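Local coordinates for probable sugar kinase (Clostridium perfringens, PDB 3KZH), which probably transfers a phosphoryl group to a sugar as a pfkB-family carbohydrate kinase, at the interface of chains A and B. Numbering follows the deposited sequence. Chains: chain A/B, Probable sugar kinase.

Two patches about 21 Å apart, measured between the centres of their C-alpha atoms, belong to one two-fold symmetric interface between identical chains. Contact 1 joins strands 98-103 and 109-115 of both subunits, together with the loop between strands 16-23 and 32-42. Contact 2 sets strand 32-42 of chain A against helix 69-81 of chain B, with the two copies of that helix also approaching each other. No residue is common to both patches, but the 16-23 and 32-42 strand pair connects them. Direct hydroxyl bonding marks contact 1 and water bridging contact 2; their separation shows that the contact between subunits reaches well beyond either patch.

Contact 1: the interface of chains A and B. Residues chain A 27, 29-30, 102, 110-111; chain B 27, 102, 110-112.
A homotypic strand-and-loop interface joins A:Ser111 and A:Tyr27 to B:Tyr27 and B:Ser111, holding together the two copies of this pfkB-family carbohydrate kinase in the deposited assembly. Members of the family often pair through a beta-sheet lid, and this patch is consistent with such pairing, although the structure alone does not show that the dimer forms in the cell. The tyrosine and serine hydroxyls pair reciprocally across the two-fold axis. The phenol OH of A:Tyr27 lies 2.8 Å from OG of B:Ser111, and in the twin A:Ser111 OG lies 2.6 Å from B:Tyr27 OH; both are hydrogen bonds whose direction is not settled. In each serine OG stands anti to the backbone N (chi1 -166° in A:Ser111), which carries the hydroxyl toward the opposing phenol. The serine methylenes meet beside these bonds, CB of A:Ser111 3.6 Å from CB of B:Ser111. Within its own chain, A:Val110 places CG2 over the centre of the A:Tyr27 ring, 3.6 Å above the plane, a second-shell support that should limit tilting of the phenol. Next to the hydroxyl pairs, the side chains of A:Ile102 and B:Ile102 pass antiparallel, with CD1 of A:Ile102 3.8 Å from CD1 of B:Ile102. These methyls also border the serines, giving the polar pairs an apolar flank. Farther out, the backbone N of A:Tyr30 donates to the carbonyl O of B:Val110 over 2.8 Å, almost straight at the hydrogen (176°) but from above the carbonyl plane. The side chains of this pair run alongside each other in the same direction, and the CG1 branch of B:Val110 packs 3.6 Å from CE1 of A:Tyr30.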
loop_
_atom_site.group_PDB
_atom_site.type_symbol
_atom_site.label_atom_id
_atom_site.label_comp_id
_atom_site.label_asym_id
_atom_site.label_seq_id
_atom_site.Cartn_x
_atom_site.Cartn_y
_atom_site.Cartn_z
ATOM N N TYR A 27 11.484 -21.282 3.277
ATOM C CA TYR A 27 12.117 -20.067 3.794
ATOM C C TYR A 27 13.551 -20.312 4.272
ATOM O O TYR A 27 13.869 -21.357 4.848
ATOM C CB TYR A 27 11.270 -19.433 4.921
ATOM C CG TYR A 27 11.876 -18.177 5.528
ATOM C CD1 TYR A 27 11.846 -16.957 4.827
ATOM C CD2 TYR A 27 12.591 -18.230 6.751
ATOM C CE1 TYR A 27 12.524 -15.810 5.318
ATOM C CE2 TYR A 27 13.280 -17.099 7.248
ATOM C CZ TYR A 27 13.238 -15.894 6.527
ATOM O OH TYR A 27 13.894 -14.785 7.003
ATOM N N PRO A 29 16.838 -17.510 5.712
ATOM C CA PRO A 29 17.144 -16.104 6.015
ATOM C C PRO A 29 18.189 -15.561 5.029
ATOM O O PRO A 29 18.854 -16.344 4.343
ATOM C CB PRO A 29 17.699 -16.174 7.440
ATOM C CG PRO A 29 17.074 -17.414 8.008
ATOM C CD PRO A 29 17.194 -18.368 6.859
ATOM N N TYR A 30 18.337 -14.231 4.967
ATOM C CA TYR A 30 19.286 -13.514 4.071
ATOM C C TYR A 30 19.060 -13.824 2.576
ATOM O O TYR A 30 19.821 -13.374 1.711
ATOM C CB TYR A 30 20.773 -13.781 4.453
ATOM C CG TYR A 30 21.094 -13.715 5.940
ATOM C CD1 TYR A 30 21.308 -12.482 6.588
ATOM C CD2 TYR A 30 21.112 -14.890 6.724
ATOM C CE1 TYR A 30 21.525 -12.420 8.001
ATOM C CE2 TYR A 30 21.316 -14.842 8.130
ATOM C CZ TYR A 30 21.518 -13.606 8.759
ATOM O OH TYR A 30 21.672 -13.556 10.124
ATOM N N ILE A 102 6.907 -11.233 7.593
ATOM C CA ILE A 102 7.201 -12.300 6.643
ATOM C C ILE A 102 6.974 -13.644 7.339
ATOM O O ILE A 102 7.531 -13.905 8.408
ATOM C CB ILE A 102 8.642 -12.155 6.046
ATOM C CG1 ILE A 102 8.656 -10.968 5.075
ATOM C CG2 ILE A 102 9.086 -13.445 5.334
ATOM C CD1 ILE A 102 10.002 -10.518 4.622
ATOM N N VAL A 110 8.704 -15.445 10.906
ATOM C CA VAL A 110 10.141 -15.638 10.967
ATOM C C VAL A 110 10.870 -14.304 10.914
ATOM O O VAL A 110 12.090 -14.254 11.101
ATOM C CB VAL A 110 10.631 -16.547 9.814
ATOM C CG1 VAL A 110 10.297 -17.991 10.098
ATOM C CG2 VAL A 110 10.001 -16.115 8.480
ATOM N N SER A 111 10.108 -13.235 10.664
ATOM C CA SER A 111 10.644 -11.870 10.560
ATOM C C SER A 111 9.518 -10.827 10.554
ATOM O O SER A 111 8.434 -11.095 10.022
ATOM C CB SER A 111 11.447 -11.747 9.265
ATOM O OG SER A 111 12.250 -10.586 9.229
ATOM N N TYR B 27 18.510 -6.242 15.560
ATOM C CA TYR B 27 17.706 -7.260 14.903
ATOM C C TYR B 27 17.676 -8.616 15.606
ATOM O O TYR B 27 18.707 -9.155 16.008
ATOM C CB TYR B 27 18.097 -7.422 13.424
ATOM C CG TYR B 27 17.106 -8.264 12.648
ATOM C CD1 TYR B 27 15.832 -7.755 12.304
ATOM C CD2 TYR B 27 17.382 -9.619 12.367
ATOM C CE1 TYR B 27 14.851 -8.588 11.707
ATOM C CE2 TYR B 27 16.412 -10.455 11.785
ATOM C CZ TYR B 27 15.156 -9.936 11.458
ATOM O OH TYR B 27 14.234 -10.780 10.903
ATOM N N ILE B 102 13.023 -7.018 4.822
ATOM C CA ILE B 102 13.262 -6.590 6.193
ATOM C C ILE B 102 14.776 -6.478 6.395
ATOM O O ILE B 102 15.499 -7.482 6.447
ATOM C CB ILE B 102 12.554 -7.555 7.203
ATOM C CG1 ILE B 102 11.042 -7.305 7.135
ATOM C CG2 ILE B 102 13.057 -7.349 8.642
ATOM C CD1 ILE B 102 10.183 -8.373 7.709
ATOM N N VAL B 110 17.855 -9.265 5.903
ATOM C CA VAL B 110 17.840 -10.514 6.670
ATOM C C VAL B 110 16.657 -11.423 6.265
ATOM O O VAL B 110 16.666 -12.625 6.551
ATOM C CB VAL B 110 17.762 -10.244 8.205
ATOM C CG1 VAL B 110 18.180 -11.493 8.984
ATOM C CG2 VAL B 110 18.630 -9.066 8.613
ATOM N N SER B 111 15.639 -10.836 5.629
ATOM C CA SER B 111 14.449 -11.566 5.170
ATOM C C SER B 111 13.820 -10.866 3.973
ATOM O O SER B 111 13.828 -9.634 3.910
ATOM C CB SER B 111 13.422 -11.654 6.284
ATOM O OG SER B 111 12.427 -12.622 5.994
ATOM N N ALA B 112 13.260 -11.649 3.044
ATOM C CA ALA B 112 12.644 -11.102 1.826
ATOM C C ALA B 112 11.663 -11.996 1.074
ATOM O O ALA B 112 11.828 -13.215 1.014
ATOM C CB ALA B 112 13.721 -10.594 0.860
#

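Contact 2: the interface of chains A and B. Residues chain A 19, 39, 41, 70, 73; chain B 68-70, 73.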
loop_
_atom_site.group_PDB
_atom_site.type_symbol
_atom_site.label_atom_id
_atom_site.label_comp_id
_atom_site.label_asym_id
_atom_site.label_seq_id
_atom_site.Cartn_x
_atom_site.Cartn_y
_atom_site.Cartn_z
ATOM N N VAL A 19 0.970 -5.567 6.312
ATOM C CA VAL A 19 1.596 -6.041 5.065
ATOM C C VAL A 19 2.240 -7.398 5.375
ATOM O O VAL A 19 3.266 -7.475 6.049
ATOM C CB VAL A 19 2.659 -5.036 4.505
ATOM C CG1 VAL A 19 3.088 -5.452 3.098
ATOM C CG2 VAL A 19 2.109 -3.606 4.463
ATOM N N ILE A 39 -2.106 -7.215 1.661
ATOM C CA ILE A 39 -2.235 -5.914 2.320
ATOM C C ILE A 39 -3.652 -5.815 2.895
ATOM O O ILE A 39 -4.636 -6.030 2.184
ATOM C CB ILE A 39 -1.985 -4.709 1.355
ATOM C CG1 ILE A 39 -0.678 -4.875 0.576
ATOM C CG2 ILE A 39 -1.891 -3.406 2.143
ATOM C CD1 ILE A 39 -0.838 -5.595 -0.760
ATOM N N PHE A 41 -6.216 -3.707 6.125
ATOM C CA PHE A 41 -6.389 -2.629 7.090
ATOM C C PHE A 41 -6.869 -3.167 8.433
ATOM O O PHE A 41 -7.812 -3.960 8.500
ATOM C CB PHE A 41 -7.369 -1.586 6.558
ATOM C CG PHE A 41 -6.970 -0.977 5.245
ATOM C CD1 PHE A 41 -5.674 -0.460 5.046
ATOM C CD2 PHE A 41 -7.906 -0.880 4.205
ATOM C CE1 PHE A 41 -5.310 0.151 3.828
ATOM C CE2 PHE A 41 -7.553 -0.271 2.976
ATOM C CZ PHE A 41 -6.255 0.248 2.793
ATOM N N HIS A 70 0.547 4.856 2.863
ATOM C CA HIS A 70 -0.406 4.046 3.616
ATOM C C HIS A 70 -1.501 4.932 4.186
ATOM O O HIS A 70 -2.623 4.475 4.407
ATOM C CB HIS A 70 0.281 3.279 4.738
ATOM C CG HIS A 70 1.011 2.056 4.278
ATOM N ND1 HIS A 70 0.743 1.429 3.080
ATOM C CD2 HIS A 70 1.996 1.343 4.865
ATOM C CE1 HIS A 70 1.533 0.379 2.951
ATOM N NE2 HIS A 70 2.302 0.303 4.019
ATOM N N SER A 73 -3.979 5.400 1.469
ATOM C CA SER A 73 -4.694 4.129 1.292
ATOM C C SER A 73 -5.904 4.049 2.229
ATOM O O SER A 73 -7.010 3.705 1.800
ATOM C CB SER A 73 -3.763 2.946 1.564
ATOM O OG SER A 73 -2.683 2.909 0.663
ATOM N N ASP B 68 -5.402 -4.981 -5.694
ATOM C CA ASP B 68 -5.089 -4.875 -4.273
ATOM C C ASP B 68 -4.761 -3.418 -3.953
ATOM O O ASP B 68 -4.855 -2.560 -4.837
ATOM C CB ASP B 68 -3.957 -5.855 -3.857
ATOM C CG ASP B 68 -2.649 -5.663 -4.638
ATOM O OD1 ASP B 68 -2.639 -4.989 -5.694
ATOM O OD2 ASP B 68 -1.617 -6.210 -4.186
ATOM N N GLU B 69 -4.360 -3.149 -2.711
ATOM C CA GLU B 69 -4.025 -1.795 -2.267
ATOM C C GLU B 69 -2.802 -1.172 -2.918
ATOM O O GLU B 69 -2.797 0.024 -3.205
ATOM C CB GLU B 69 -3.906 -1.743 -0.741
ATOM C CG GLU B 69 -5.197 -2.082 -0.005
ATOM C CD GLU B 69 -6.379 -1.205 -0.417
ATOM O OE1 GLU B 69 -6.214 0.034 -0.523
ATOM O OE2 GLU B 69 -7.481 -1.759 -0.621
ATOM N N HIS B 70 -1.795 -2.003 -3.186
ATOM C CA HIS B 70 -0.558 -1.579 -3.838
ATOM C C HIS B 70 -0.846 -1.177 -5.286
ATOM O O HIS B 70 -0.255 -0.230 -5.794
ATOM C CB HIS B 70 0.487 -2.699 -3.799
ATOM C CG HIS B 70 1.229 -2.810 -2.501
ATOM N ND1 HIS B 70 1.129 -1.870 -1.495
ATOM C CD2 HIS B 70 2.096 -3.748 -2.054
ATOM C CE1 HIS B 70 1.903 -2.227 -0.485
ATOM N NE2 HIS B 70 2.501 -3.362 -0.796
ATOM N N SER B 73 -2.622 2.260 -5.231
ATOM C CA SER B 73 -1.624 3.294 -4.903
ATOM C C SER B 73 -0.773 3.674 -6.116
ATOM O O SER B 73 -0.385 4.833 -6.268
ATOM C CB SER B 73 -0.705 2.829 -3.770
ATOM O OG SER B 73 -1.408 2.699 -2.549
HETATM O O HOH W 1 -7.779 2.339 -0.640
HETATM O O HOH W 2 -3.991 1.894 -1.685
#
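A:Ile39 lays its longer branch across the imidazole of B:His70, the central packing element of this strand-to-helix contact between two pfkB-family kinase subunits. CG1 of A:Ile39 sits over the centre of the B:His70 ring, 3.8 Å from its centroid, in a CH-pi contact. The terminal CD1 of A:Ile39 lies 3.7 Å from CD2 of B:His70. The two side chains cross obliquely. CG1 of A:Ile39 is anti to the carbonyl carbon (chi1 -50°), and the second torsion of 91° carries CD1 onward toward the carboxylate of B:Asp68. The other branch of A:Ile39, CG2, turns to the aliphatic part of B:Glu69 and meets its CB at 3.9 Å, so one isoleucine fills the angle between neighbouring side chains of the partner.

A:Phe41 and B:Glu69 instead meet tip to tip. The ring of A:Phe41 presents CZ to the carboxylate carbon CD of B:Glu69 at 3.5 Å, and the two planes stand 59° apart. A bend in the glutamate chain brings the carboxylate to the CZ tip of the ring and within reach of ordered water.

No polar atoms bond directly across this patch; water makes the connection. One water links OE1 of B:Glu69, at 2.8 Å, to the backbone O of A:Ser73. A second lies 2.9 Å from A:Ser73 OG and also touches B:Ser73 OG, the backbone O of B:Glu69 and its OE1, gathering hydroxyl, carbonyl and carboxylate groups from both chains. B:Ser73 OG further donates to B:Glu69 O within helix 69-81, at 3.1 Å, which should steady that hydroxyl beside the water.

In the fold, A:Ile39 and A:Phe41 project from strand 32-42, whereas B:Glu69 and B:His70 form the opening turn of helix 69-81, with B:Asp68 just before it and both Ser73 residues a turn further along.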